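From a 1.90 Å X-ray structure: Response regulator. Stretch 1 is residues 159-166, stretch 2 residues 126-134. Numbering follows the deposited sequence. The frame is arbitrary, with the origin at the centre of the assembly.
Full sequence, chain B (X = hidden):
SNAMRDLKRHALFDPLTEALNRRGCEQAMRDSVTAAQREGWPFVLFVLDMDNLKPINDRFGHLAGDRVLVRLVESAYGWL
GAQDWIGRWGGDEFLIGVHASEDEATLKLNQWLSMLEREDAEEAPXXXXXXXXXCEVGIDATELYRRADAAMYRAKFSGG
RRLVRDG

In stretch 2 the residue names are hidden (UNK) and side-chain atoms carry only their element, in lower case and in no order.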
# COMPACT_ATOMS: atom_id res chain seq x y z
N GLY B 159 6.66 -11.01 -9.83
CA GLY B 159 7.50 -11.67 -8.85
C GLY B 159 8.29 -10.73 -7.95
O GLY B 159 8.86 -11.16 -6.95
N GLY B 160 8.33 -9.45 -8.32
CA GLY B 160 9.07 -8.49 -7.51
C GLY B 160 10.57 -8.64 -7.65
O GLY B 160 11.06 -9.31 -8.56
N ARG B 161 11.30 -8.03 -6.73
CA ARG B 161 12.77 -8.07 -6.73
C ARG B 161 13.33 -7.83 -8.12
O ARG B 161 14.24 -8.54 -8.57
CB ARG B 161 13.27 -9.42 -6.20
CG ARG B 161 12.78 -9.77 -4.81
CD ARG B 161 13.75 -10.70 -4.10
NE ARG B 161 14.01 -11.92 -4.86
CZ ARG B 161 14.93 -12.82 -4.52
NH1 ARG B 161 15.10 -13.90 -5.27
NH2 ARG B 161 15.67 -12.64 -3.44
N ARG B 162 12.80 -6.82 -8.81
CA ARG B 162 13.25 -6.50 -10.16
C ARG B 162 12.82 -5.11 -10.59
O ARG B 162 11.95 -4.49 -9.96
CB ARG B 162 12.70 -7.53 -11.15
CG ARG B 162 11.18 -7.58 -11.17
CD ARG B 162 10.67 -8.74 -12.00
NE ARG B 162 10.99 -8.60 -13.41
CZ ARG B 162 10.66 -9.48 -14.35
NH1 ARG B 162 10.99 -9.27 -15.62
NH2 ARG B 162 9.99 -10.58 -14.01
N LEU B 163 13.42 -4.63 -11.67
CA LEU B 163 13.11 -3.32 -12.22
C LEU B 163 12.54 -3.47 -13.63
O LEU B 163 13.15 -4.12 -14.48
CB LEU B 163 14.37 -2.45 -12.29
CG LEU B 163 14.28 -1.21 -13.20
CD1 LEU B 163 13.32 -0.19 -12.60
CD2 LEU B 163 15.66 -0.60 -13.37
N VAL B 164 11.37 -2.88 -13.86
CA VAL B 164 10.73 -2.91 -15.17
C VAL B 164 10.69 -1.48 -15.69
O VAL B 164 10.35 -0.56 -14.94
CB VAL B 164 9.29 -3.46 -15.09
CG1 VAL B 164 8.58 -3.27 -16.42
CG2 VAL B 164 9.33 -4.94 -14.72
N ARG B 165 11.03 -1.29 -16.96
CA ARG B 165 11.04 0.05 -17.56
C ARG B 165 9.79 0.31 -18.39
O ARG B 165 9.23 -0.60 -19.00
CB ARG B 165 12.27 0.24 -18.44
CG ARG B 165 12.33 -0.71 -19.63
CD ARG B 165 13.37 -0.29 -20.67
NE ARG B 165 14.73 -0.24 -20.14
CZ ARG B 165 15.82 -0.12 -20.90
NH1 ARG B 165 15.70 -0.04 -22.22
NH2 ARG B 165 17.02 -0.07 -20.35
N ASP B 166 9.35 1.57 -18.42
CA ASP B 166 8.18 1.96 -19.19
C ASP B 166 8.45 1.79 -20.68
O ASP B 166 9.63 1.88 -21.07
CB ASP B 166 7.82 3.42 -18.89
CG ASP B 166 6.78 3.98 -19.85
OD1 ASP B 166 5.67 3.42 -19.92
OD2 ASP B 166 7.07 4.98 -20.53
N UNK B 126 16.74 -6.66 1.78
CA UNK B 126 15.57 -5.96 1.27
C UNK B 126 15.22 -6.40 -0.15
O UNK B 126 16.09 -6.52 -1.01
c UNK B 126 15.86 -2.20 2.34
c UNK B 126 15.91 -3.70 2.60
c UNK B 126 17.20 -4.07 3.32
c UNK B 126 15.80 -4.44 1.27
N UNK B 127 13.93 -6.66 -0.37
CA UNK B 127 13.42 -7.06 -1.68
C UNK B 127 12.57 -5.90 -2.17
O UNK B 127 11.69 -5.42 -1.45
n UNK B 127 14.88 -10.94 -0.34
c UNK B 127 12.59 -8.33 -1.54
n UNK B 127 12.78 -10.69 -0.65
c UNK B 127 13.71 -11.54 -0.24
c UNK B 127 14.70 -9.67 -0.83
c UNK B 127 13.37 -9.51 -1.03
N UNK B 128 12.84 -5.44 -3.39
CA UNK B 128 12.13 -4.29 -3.94
C UNK B 128 11.63 -4.45 -5.37
O UNK B 128 12.32 -5.01 -6.23
c UNK B 128 13.48 -2.77 -2.47
c UNK B 128 13.05 -3.04 -3.90
c UNK B 128 12.33 -1.83 -4.49
N UNK B 129 10.43 -3.93 -5.62
CA UNK B 129 9.83 -3.93 -6.94
C UNK B 129 10.00 -2.50 -7.45
O UNK B 129 9.62 -1.55 -6.77
o UNK B 129 8.14 -5.64 -6.56
c UNK B 129 8.34 -4.27 -6.87
N UNK B 130 10.57 -2.35 -8.64
CA UNK B 130 10.80 -1.02 -9.19
C UNK B 130 10.35 -0.82 -10.62
O UNK B 130 10.35 -1.76 -11.43
c UNK B 130 12.29 -0.67 -9.06
N UNK B 131 9.97 0.41 -10.93
CA UNK B 131 9.54 0.77 -12.27
C UNK B 131 10.16 2.10 -12.66
O UNK B 131 10.28 3.01 -11.82
N UNK B 132 10.57 2.24 -13.92
CA UNK B 132 11.18 3.48 -14.37
C UNK B 132 10.53 4.08 -15.61
O UNK B 132 9.86 3.38 -16.38
c UNK B 132 12.68 3.26 -14.65
o UNK B 132 12.87 2.34 -15.71
N UNK B 133 10.73 5.38 -15.79
CA UNK B 133 10.21 6.11 -16.94
C UNK B 133 11.19 7.25 -17.22
O UNK B 133 11.73 7.86 -16.29
c UNK B 133 8.82 6.67 -16.64
N UNK B 134 11.42 7.54 -18.50
CA UNK B 134 12.35 8.60 -18.88
C UNK B 134 11.60 9.83 -19.37
O UNK B 134 10.62 9.73 -20.11
c UNK B 134 14.15 6.95 -19.47
c UNK B 134 13.32 8.12 -19.98
c UNK B 134 12.53 7.70 -21.22

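Position 126 carries four side-chain carbons, forked at the second. They touch nothing on stretch 1, and CA-to-CB points away. The fork after one CH2 identifies Leu-126.

Position 127 has one carbon followed by a five-membered ring of three carbons and two nitrogens. The ring offers one face to Arg-161, whose CD lies 3.5 Å from the ring centroid, a CH-pi contact. Such a ring is an imidazole, so this is His-127. Its NE2 lies at the edge of the Arg-161 guanidinium, near the plane of that group.

Position 128 has three carbons, one carrying the other two. CA-to-CB points away from stretch 1, while the backbone O receives a weak hydrogen bond from Arg-162 N at 3.2 Å. Branching at CB with carbon only gives Val-128.

Position 129 has one carbon and one oxygen. That oxygen is 3.1 Å from Gly-160 CA. A single CH2 bearing a terminal oxygen is Ser-129. Its OG is hydrogen-bonded elsewhere in the structure. Gly-160 has positive phi, and a CB there would crowd this OG.

Position 130 has a lone carbon, CB, which sits 3.7 Å from Leu-163 CD1. This is Ala-130. Its N donates to Arg-162 O at 2.9 Å, and its O accepts from Val-164 N, also at 2.9 Å.

Position 131 has no side-chain atoms, so it is Gly-131. Its CA approaches Val-164 O to 3.1 Å in a CA-H...O contact.

Position 132 has one carbon and one oxygen. The oxygen lies 3.5 Å from Arg-165 CB and 4.0 Å from Leu-163 CD1. The residue is Ser-132. Its N donates to Val-164 O at 3.0 Å, and its O accepts from Asp-166 N at 2.8 Å.

Position 133 has one carbon, CB, 4.1 Å from Asp-166 CB. This is Ala-133.

Position 134 has three carbons, branched at the first, and makes no contact with stretch 1. It is Val-134.

The contact is a parallel pairing of two strands. Val-164 pairs with Gly-131 but bonds through N to Ala-130 O and through O to Ser-132 N, the alternation typical of parallel strands. Arg-162 O accepts from Ala-130 N, while Arg-162 N makes only the weak bond to Val-128 O. The side chains of Leu-163 and Arg-165 share a face of the sheet with those of Ala-130 and Ser-132. There Leu-163 packs on the small Ala-130 side chain. Before the regular ladder, the Arg-161 side chain extends the contact to the His-127 ring. Together the stretches bury 531 Å², both sides summed.

Stretch 2 126-134: LHVSAGSAV
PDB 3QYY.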